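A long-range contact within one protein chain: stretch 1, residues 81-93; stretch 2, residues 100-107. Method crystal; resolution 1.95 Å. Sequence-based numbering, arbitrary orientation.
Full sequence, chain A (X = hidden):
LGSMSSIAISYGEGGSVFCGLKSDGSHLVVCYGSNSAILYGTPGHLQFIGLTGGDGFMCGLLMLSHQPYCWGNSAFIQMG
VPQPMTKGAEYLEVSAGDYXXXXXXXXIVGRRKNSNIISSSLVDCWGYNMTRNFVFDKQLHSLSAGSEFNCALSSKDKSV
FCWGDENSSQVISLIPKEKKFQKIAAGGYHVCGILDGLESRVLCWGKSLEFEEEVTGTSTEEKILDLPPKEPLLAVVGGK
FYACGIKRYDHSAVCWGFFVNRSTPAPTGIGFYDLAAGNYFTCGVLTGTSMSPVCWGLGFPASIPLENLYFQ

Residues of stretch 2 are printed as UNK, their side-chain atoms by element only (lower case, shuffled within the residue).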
# COMPACT_ATOMS: atom_id res chain seq x y z
N VAL A 81 9.57 6.89 -14.19
CA VAL A 81 9.63 8.00 -13.19
C VAL A 81 8.60 9.05 -13.61
O VAL A 81 8.72 9.64 -14.68
CB VAL A 81 11.04 8.60 -13.08
CG1 VAL A 81 11.09 9.76 -12.10
CG2 VAL A 81 12.07 7.54 -12.70
N PRO A 82 7.55 9.31 -12.79
CA PRO A 82 6.43 10.14 -13.21
C PRO A 82 6.80 11.63 -13.34
O PRO A 82 7.49 12.13 -12.48
CB PRO A 82 5.40 9.95 -12.08
CG PRO A 82 6.25 9.65 -10.87
CD PRO A 82 7.40 8.83 -11.41
N GLN A 83 6.33 12.27 -14.41
CA GLN A 83 6.46 13.74 -14.65
C GLN A 83 5.15 14.41 -14.24
O GLN A 83 4.09 13.81 -14.36
CB GLN A 83 6.78 14.01 -16.13
CG GLN A 83 8.18 13.58 -16.54
CD GLN A 83 9.26 14.39 -15.86
OE1 GLN A 83 9.10 15.57 -15.58
NE2 GLN A 83 10.38 13.74 -15.58
N PRO A 84 5.16 15.68 -13.75
CA PRO A 84 6.39 16.45 -13.56
C PRO A 84 7.26 15.93 -12.40
O PRO A 84 6.73 15.61 -11.36
CB PRO A 84 5.90 17.87 -13.22
CG PRO A 84 4.43 17.87 -13.56
CD PRO A 84 3.97 16.44 -13.37
N MET A 85 8.58 15.86 -12.62
CA MET A 85 9.59 15.45 -11.61
C MET A 85 10.73 16.47 -11.61
O MET A 85 11.22 16.80 -12.71
CB MET A 85 10.15 14.06 -11.94
CG MET A 85 11.19 13.56 -10.95
SD MET A 85 10.55 13.34 -9.27
CE MET A 85 9.46 11.93 -9.50
N THR A 86 11.12 16.95 -10.43
CA THR A 86 12.33 17.78 -10.21
C THR A 86 13.55 16.86 -10.30
O THR A 86 13.54 15.81 -9.63
CB THR A 86 12.25 18.54 -8.88
OG1 THR A 86 11.12 19.42 -8.96
CG2 THR A 86 13.49 19.34 -8.57
N LYS A 87 14.54 17.23 -11.13
CA LYS A 87 15.81 16.47 -11.31
C LYS A 87 16.51 16.35 -9.95
O LYS A 87 16.69 17.38 -9.29
CB LYS A 87 16.70 17.17 -12.34
CG LYS A 87 17.96 16.40 -12.72
CD LYS A 87 18.74 17.03 -13.86
CE LYS A 87 20.13 16.45 -14.01
NZ LYS A 87 20.71 16.77 -15.34
N GLY A 88 16.87 15.12 -9.56
CA GLY A 88 17.61 14.83 -8.31
C GLY A 88 16.71 14.73 -7.09
O GLY A 88 17.25 14.51 -5.99
N ALA A 89 15.39 14.89 -7.25
CA ALA A 89 14.39 14.79 -6.17
C ALA A 89 14.39 13.37 -5.60
O ALA A 89 14.39 12.42 -6.40
CB ALA A 89 13.02 15.18 -6.67
N GLU A 90 14.40 13.25 -4.26
CA GLU A 90 14.39 11.96 -3.53
C GLU A 90 13.09 11.84 -2.72
O GLU A 90 12.56 12.89 -2.31
CB GLU A 90 15.60 11.86 -2.60
CG GLU A 90 16.93 11.98 -3.33
CD GLU A 90 18.14 11.74 -2.44
OE1 GLU A 90 19.04 12.60 -2.43
OE2 GLU A 90 18.17 10.70 -1.75
N TYR A 91 12.63 10.61 -2.51
CA TYR A 91 11.35 10.27 -1.83
C TYR A 91 11.62 9.20 -0.77
O TYR A 91 12.50 8.35 -0.97
CB TYR A 91 10.30 9.85 -2.86
CG TYR A 91 9.86 10.97 -3.76
CD1 TYR A 91 10.60 11.33 -4.87
CD2 TYR A 91 8.72 11.71 -3.48
CE1 TYR A 91 10.21 12.38 -5.70
CE2 TYR A 91 8.31 12.76 -4.29
CZ TYR A 91 9.06 13.09 -5.40
OH TYR A 91 8.67 14.12 -6.21
N LEU A 92 10.87 9.26 0.34
CA LEU A 92 10.98 8.32 1.49
C LEU A 92 9.98 7.17 1.31
O LEU A 92 10.32 6.03 1.69
CB LEU A 92 10.70 9.08 2.79
CG LEU A 92 11.65 10.24 3.10
CD1 LEU A 92 11.19 11.00 4.33
CD2 LEU A 92 13.08 9.73 3.28
N GLU A 93 8.80 7.47 0.76
CA GLU A 93 7.68 6.50 0.59
C GLU A 93 6.92 6.80 -0.71
O GLU A 93 6.98 7.94 -1.19
CB GLU A 93 6.69 6.59 1.76
CG GLU A 93 7.32 6.31 3.11
CD GLU A 93 6.33 6.30 4.27
OE1 GLU A 93 5.15 6.00 4.03
OE2 GLU A 93 6.75 6.60 5.40
N UNK A 100 -3.94 6.91 -9.17
CA UNK A 100 -3.02 7.97 -8.66
C UNK A 100 -1.86 7.33 -7.89
O UNK A 100 -2.02 6.22 -7.36
c UNK A 100 -3.79 9.00 -7.82
n UNK A 100 -4.88 7.96 -5.79
c UNK A 100 -4.66 7.82 -4.50
c UNK A 100 -2.98 8.96 -5.36
c UNK A 100 -3.84 8.68 -6.36
n UNK A 100 -3.50 8.42 -4.21
N UNK A 101 -0.73 8.05 -7.84
CA UNK A 101 0.47 7.72 -7.02
C UNK A 101 0.87 8.97 -6.23
O UNK A 101 0.89 10.06 -6.83
c UNK A 101 1.59 7.27 -7.96
c UNK A 101 2.94 7.01 -7.29
c UNK A 101 4.03 6.82 -8.33
c UNK A 101 2.85 5.79 -6.38
N UNK A 102 1.16 8.82 -4.94
CA UNK A 102 1.70 9.89 -4.06
C UNK A 102 3.08 9.49 -3.54
O UNK A 102 3.26 8.30 -3.21
c UNK A 102 0.77 10.18 -2.88
s UNK A 102 -0.79 10.96 -3.37
N UNK A 103 4.02 10.44 -3.51
CA UNK A 103 5.38 10.26 -2.98
C UNK A 103 5.67 11.22 -1.84
O UNK A 103 5.41 12.43 -2.02
N UNK A 104 6.16 10.71 -0.71
CA UNK A 104 6.63 11.53 0.43
C UNK A 104 8.02 12.08 0.10
O UNK A 104 9.00 11.32 0.18
c UNK A 104 6.64 10.68 1.70
c UNK A 104 6.91 11.43 3.01
c UNK A 104 5.87 12.51 3.24
c UNK A 104 6.95 10.47 4.18
N UNK A 105 8.09 13.36 -0.30
CA UNK A 105 9.31 14.05 -0.79
C UNK A 105 10.31 14.19 0.38
O UNK A 105 9.92 14.74 1.42
c UNK A 105 10.52 15.84 -3.33
c UNK A 105 10.12 16.22 -1.91
n UNK A 105 13.29 16.38 -2.92
c UNK A 105 12.59 17.13 -3.76
n UNK A 105 11.30 16.89 -3.96
n UNK A 105 13.19 18.12 -4.39
c UNK A 105 8.95 15.41 -1.38
N UNK A 106 11.54 13.70 0.19
CA UNK A 106 12.65 13.80 1.18
C UNK A 106 13.16 15.24 1.20
O UNK A 106 13.52 15.78 0.16
n UNK A 106 18.08 10.59 2.03
c UNK A 106 14.92 12.74 1.80
c UNK A 106 17.10 11.63 2.42
c UNK A 106 15.98 11.74 1.40
c UNK A 106 13.76 12.82 0.81
N UNK A 107 13.19 15.91 2.38
CA UNK A 107 13.69 17.28 2.47
C UNK A 107 15.23 17.36 2.50
O UNK A 107 15.82 16.38 2.91
c UNK A 107 13.02 16.53 4.65
c UNK A 107 13.08 17.77 3.79
c UNK A 107 12.76 15.39 3.69

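Position 100 carries one carbon and then a five-membered ring of three carbons and two nitrogens, and it reaches nothing on stretch 1. The imidazole names it H100; its NE2 is hydrogen-bonded elsewhere in the structure.

Position 101 has four carbons, forked at the second; its CA-to-CB bond points toward stretch 1, and a terminal carbon meets the ring of P82. This is L101, and L101 CD2 lies 4.4 Å from P82 CG, a loose apolar touch between buried residues.

Position 102 bears one carbon and one sulfur, and its CA-to-CB bond points away from stretch 1. It is C102, covalently bonded elsewhere in the structure.

Position 103 has no side-chain atoms; its backbone meets Y91 and E93. It is therefore G103. An ideal CB would sit 2.7 Å from Y91 CD2, a clash. The bare backbone lets the tyrosine ring lie close, Y91 CD2 3.5 Å from G103 C, which sits at the ring edge, while G103 CA approaches E93 O at 3.3 Å in a CA-H...O contact.

Position 104 again shows four carbons forked at the second, a terminal one near L92 and E93. It is L104, with L104 CD2 4.2 Å from L92 CB and 4.1 Å from E93 OE2. Its backbone works in both directions: L104 N donates to E93 O at 2.9 Å, and L104 O accepts from L92 N at 2.8 Å.

Position 105 holds three carbons, a nitrogen, and a carbon carrying two more nitrogens. Its CA-to-CB bond points sideways, but the end comes nearer: a carbon lies over one face of the Y91 ring, and A89 CB covers one face of the terminal group. That guanidinium makes it R105. R105 CD is 4.1 Å from the Y91 ring centroid in a CH-pi contact, and R105 CZ is 3.5 Å from A89 CB.

Position 106 has four carbons in a row ending in nitrogen, which approaches the E90 carboxylate, while a carbon meets L92. Hence K106, t at every chi: K106 NZ lies 3.8 Å from E90 OE2, a long salt bridge, and K106 CG 3.8 Å from L92 CD2.

Position 107 shows three carbons closing a ring onto the backbone nitrogen; its CA-to-CB bond points away. P107 adds little.

The contact works by antiparallel backbone pairing. Of three hydrogen bonds, K106 N to E90 O at 2.8 Å and L92 N to L104 O flank the non-hydrogen-bonded pair Y91 and R105. Backbone bonds join the strands, a glycine makes room for an aromatic ring, and R105 and K106 reach over Y91 and toward E90.

Stretch 2, residues 100-107: HLCGLRKP
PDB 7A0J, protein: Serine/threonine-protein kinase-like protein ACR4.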